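Local coordinates for putative ABC-transporter ATP-binding protein (Alicyclobacillus acidocaldarius, PDB 1Z47), which probably hydrolyses ATP as the nucleotide-binding subunit of an ABC transporter, likely one that imports sulfate, at residues D106-G111 against A155-L160. Numbering follows the deposited sequence.
Sequences DNVSFG and ALARAL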
ATOM      1  N   ASP B 106      31.098   7.174  10.181  1.00 37.15           N
ATOM      2  CA  ASP B 106      31.986   6.147   9.653  1.00 42.13           C
ATOM      3  C   ASP B 106      31.302   5.195   8.696  1.00 45.43           C
ATOM      4  O   ASP B 106      31.939   4.687   7.771  1.00 43.73           O
ATOM      5  CB  ASP B 106      32.662   5.396  10.798  1.00 42.84           C
ATOM      6  CG  ASP B 106      33.696   6.246  11.495  1.00 44.55           C
ATOM      7  OD1 ASP B 106      34.118   7.263  10.905  1.00 51.04           O
ATOM      8  OD2 ASP B 106      34.098   5.903  12.620  1.00 46.93           O
ATOM      9  N   ASN B 107      30.007   4.963   8.905  1.00 42.54           N
ATOM     10  CA  ASN B 107      29.252   4.096   8.006  1.00 46.79           C
ATOM     11  C   ASN B 107      29.247   4.727   6.623  1.00 47.24           C
ATOM     12  O   ASN B 107      29.459   4.047   5.620  1.00 47.77           O
ATOM     13  CB  ASN B 107      27.810   3.950   8.478  1.00 44.46           C
ATOM     14  CG  ASN B 107      27.570   2.651   9.209  1.00 50.40           C
ATOM     15  OD1 ASN B 107      27.404   1.598   8.588  1.00 47.33           O
ATOM     16  ND2 ASN B 107      27.565   2.711  10.537  1.00 44.38           N
ATOM     17  N   VAL B 108      29.014   6.040   6.590  1.00 45.52           N
ATOM     18  CA  VAL B 108      28.958   6.794   5.339  1.00 46.30           C
ATOM     19  C   VAL B 108      30.298   7.030   4.638  1.00 49.03           C
ATOM     20  O   VAL B 108      30.333   7.138   3.416  1.00 49.24           O
ATOM     21  CB  VAL B 108      28.269   8.167   5.551  1.00 41.04           C
ATOM     22  CG1 VAL B 108      28.471   9.061   4.337  1.00 46.13           C
ATOM     23  CG2 VAL B 108      26.780   7.959   5.793  1.00 43.91           C
ATOM     24  N   SER B 109      31.394   7.104   5.390  1.00 50.47           N
ATOM     25  CA  SER B 109      32.696   7.356   4.775  1.00 52.29           C
ATOM     26  C   SER B 109      33.282   6.087   4.162  1.00 57.16           C
ATOM     27  O   SER B 109      34.180   6.148   3.324  1.00 53.42           O
ATOM     28  CB  SER B 109      33.676   7.962   5.795  1.00 53.54           C
ATOM     29  OG  SER B 109      34.094   7.017   6.759  1.00 42.86           O
ATOM     30  N   PHE B 110      32.744   4.945   4.576  1.00 61.39           N
ATOM     31  CA  PHE B 110      33.166   3.628   4.090  1.00 67.76           C
ATOM     32  C   PHE B 110      33.535   3.565   2.593  1.00 67.92           C
ATOM     33  O   PHE B 110      34.615   3.097   2.229  1.00 69.52           O
ATOM     34  CB  PHE B 110      32.055   2.616   4.377  1.00 71.77           C
ATOM     35  CG  PHE B 110      32.483   1.184   4.236  1.00 77.95           C
ATOM     36  CD1 PHE B 110      33.254   0.572   5.225  1.00 79.46           C
ATOM     37  CD2 PHE B 110      32.121   0.443   3.113  1.00 78.15           C
ATOM     38  CE1 PHE B 110      33.659  -0.759   5.097  1.00 80.32           C
ATOM     39  CE2 PHE B 110      32.523  -0.889   2.976  1.00 80.02           C
ATOM     40  CZ  PHE B 110      33.292  -1.490   3.971  1.00 80.29           C
ATOM     41  N   GLY B 111      32.637   4.026   1.729  1.00 68.95           N
ATOM     42  CA  GLY B 111      32.894   3.991   0.294  1.00 68.62           C
ATOM     43  C   GLY B 111      34.058   4.838  -0.195  1.00 70.01           C
ATOM     44  O   GLY B 111      34.890   4.374  -0.975  1.00 69.60           O
ATOM     45  N   ALA B 155      21.888   4.518   4.992  1.00 34.94           N
ATOM     46  CA  ALA B 155      22.237   3.521   3.986  1.00 35.46           C
ATOM     47  C   ALA B 155      22.340   4.184   2.607  1.00 33.61           C
ATOM     48  O   ALA B 155      23.234   3.877   1.815  1.00 40.35           O
ATOM     49  CB  ALA B 155      21.163   2.381   3.976  1.00 40.13           C
ATOM     50  N   LEU B 156      21.427   5.097   2.310  1.00 35.13           N
ATOM     51  CA  LEU B 156      21.479   5.787   1.025  1.00 36.41           C
ATOM     52  C   LEU B 156      22.740   6.670   0.975  1.00 39.99           C
ATOM     53  O   LEU B 156      23.374   6.800  -0.083  1.00 37.92           O
ATOM     54  CB  LEU B 156      20.216   6.635   0.806  1.00 36.98           C
ATOM     55  CG  LEU B 156      20.125   7.471  -0.482  1.00 41.03           C
ATOM     56  CD1 LEU B 156      20.298   6.577  -1.712  1.00 40.17           C
ATOM     57  CD2 LEU B 156      18.773   8.183  -0.533  1.00 39.75           C
ATOM     58  N   ALA B 157      23.125   7.253   2.111  1.00 37.16           N
ATOM     59  CA  ALA B 157      24.330   8.100   2.147  1.00 37.17           C
ATOM     60  C   ALA B 157      25.603   7.268   1.868  1.00 36.86           C
ATOM     61  O   ALA B 157      26.474   7.687   1.091  1.00 39.65           O
ATOM     62  CB  ALA B 157      24.433   8.824   3.511  1.00 32.45           C
ATOM     63  N   ARG B 158      25.699   6.102   2.505  1.00 35.50           N
ATOM     64  CA  ARG B 158      26.826   5.174   2.325  1.00 38.85           C
ATOM     65  C   ARG B 158      26.948   4.760   0.867  1.00 39.14           C
ATOM     66  O   ARG B 158      28.036   4.758   0.306  1.00 40.38           O
ATOM     67  CB  ARG B 158      26.630   3.900   3.166  1.00 38.38           C
ATOM     68  CG  ARG B 158      27.655   2.796   2.914  1.00 44.63           C
ATOM     69  CD  ARG B 158      27.518   1.644   3.916  1.00 52.27           C
ATOM     70  NE  ARG B 158      26.215   0.982   3.810  1.00 60.92           N
ATOM     71  CZ  ARG B 158      25.789  -0.002   4.603  1.00 60.90           C
ATOM     72  NH1 ARG B 158      24.584  -0.533   4.413  1.00 63.08           N
ATOM     73  NH2 ARG B 158      26.551  -0.457   5.592  1.00 59.74           N
ATOM     74  N   ALA B 159      25.823   4.399   0.259  1.00 40.10           N
ATOM     75  CA  ALA B 159      25.811   3.973  -1.139  1.00 41.04           C
ATOM     76  C   ALA B 159      26.260   5.086  -2.074  1.00 41.41           C
ATOM     77  O   ALA B 159      26.957   4.824  -3.049  1.00 42.79           O
ATOM     78  CB  ALA B 159      24.395   3.489  -1.546  1.00 34.55           C
ATOM     79  N   LEU B 160      25.878   6.324  -1.765  1.00 37.82           N
ATOM     80  CA  LEU B 160      26.211   7.464  -2.605  1.00 41.50           C
ATOM     81  C   LEU B 160      27.587   8.076  -2.445  1.00 46.65           C
ATOM     82  O   LEU B 160      28.093   8.726  -3.369  1.00 42.45           O
ATOM     83  CB  LEU B 160      25.188   8.570  -2.396  1.00 44.61           C
ATOM     84  CG  LEU B 160      23.809   8.279  -2.985  1.00 47.37           C
ATOM     85  CD1 LEU B 160      22.849   9.400  -2.596  1.00 44.78           C
ATOM     86  CD2 LEU B 160      23.931   8.143  -4.507  1.00 45.54           C
TER
HETATM   87  O   HOH W   1      30.346   5.013   1.580  1.00 44.55           O
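Val-108 and Asn-107 pack against Ala-157 and Arg-158 in a buried helix-to-helix contact within the helical subdomain of an ABC ATPase, joining the short helix 104-109 to helix 148-160, which begins within the LSGGQ signature motif. It shows how close two helix backbones can come where an alanine, here Ala-157, meets the partner helix: Val-108 CA and Arg-158 CA are 4.0 Å apart. With Val-108 CG1 anti to the backbone N (chi1 168°), CG2 falls beside that N and presses on Ala-157 CB at 3.4 Å, a close, somewhat compressed methyl-to-methyl approach. CG1 meets the same methyl more loosely, and the valine also touches Val-126, Leu-129 and Leu-130 of helix 119-132. Trimming Val-108 to an alanine would probably open a gap beside the Ala-157 methyl and weaken the join among the three helices. Arg-158 instead lays its aliphatic stem along the backbone of Asn-107, with CG and CD each 3.5 Å from Asn-107 O. A bend at chi3 (62°) turns the guanidinium aside; it makes cation-pi contacts with Tyr-96 and Phe-99. Its plane stands 60° from the Asn-107 amide, whose OD1 accepts from Phe-99 N and whose ND2 donates to Thr-103 O. One water bridges the two backbones, donating to Val-108 O at 2.8 Å and to Arg-158 O at 2.7 Å.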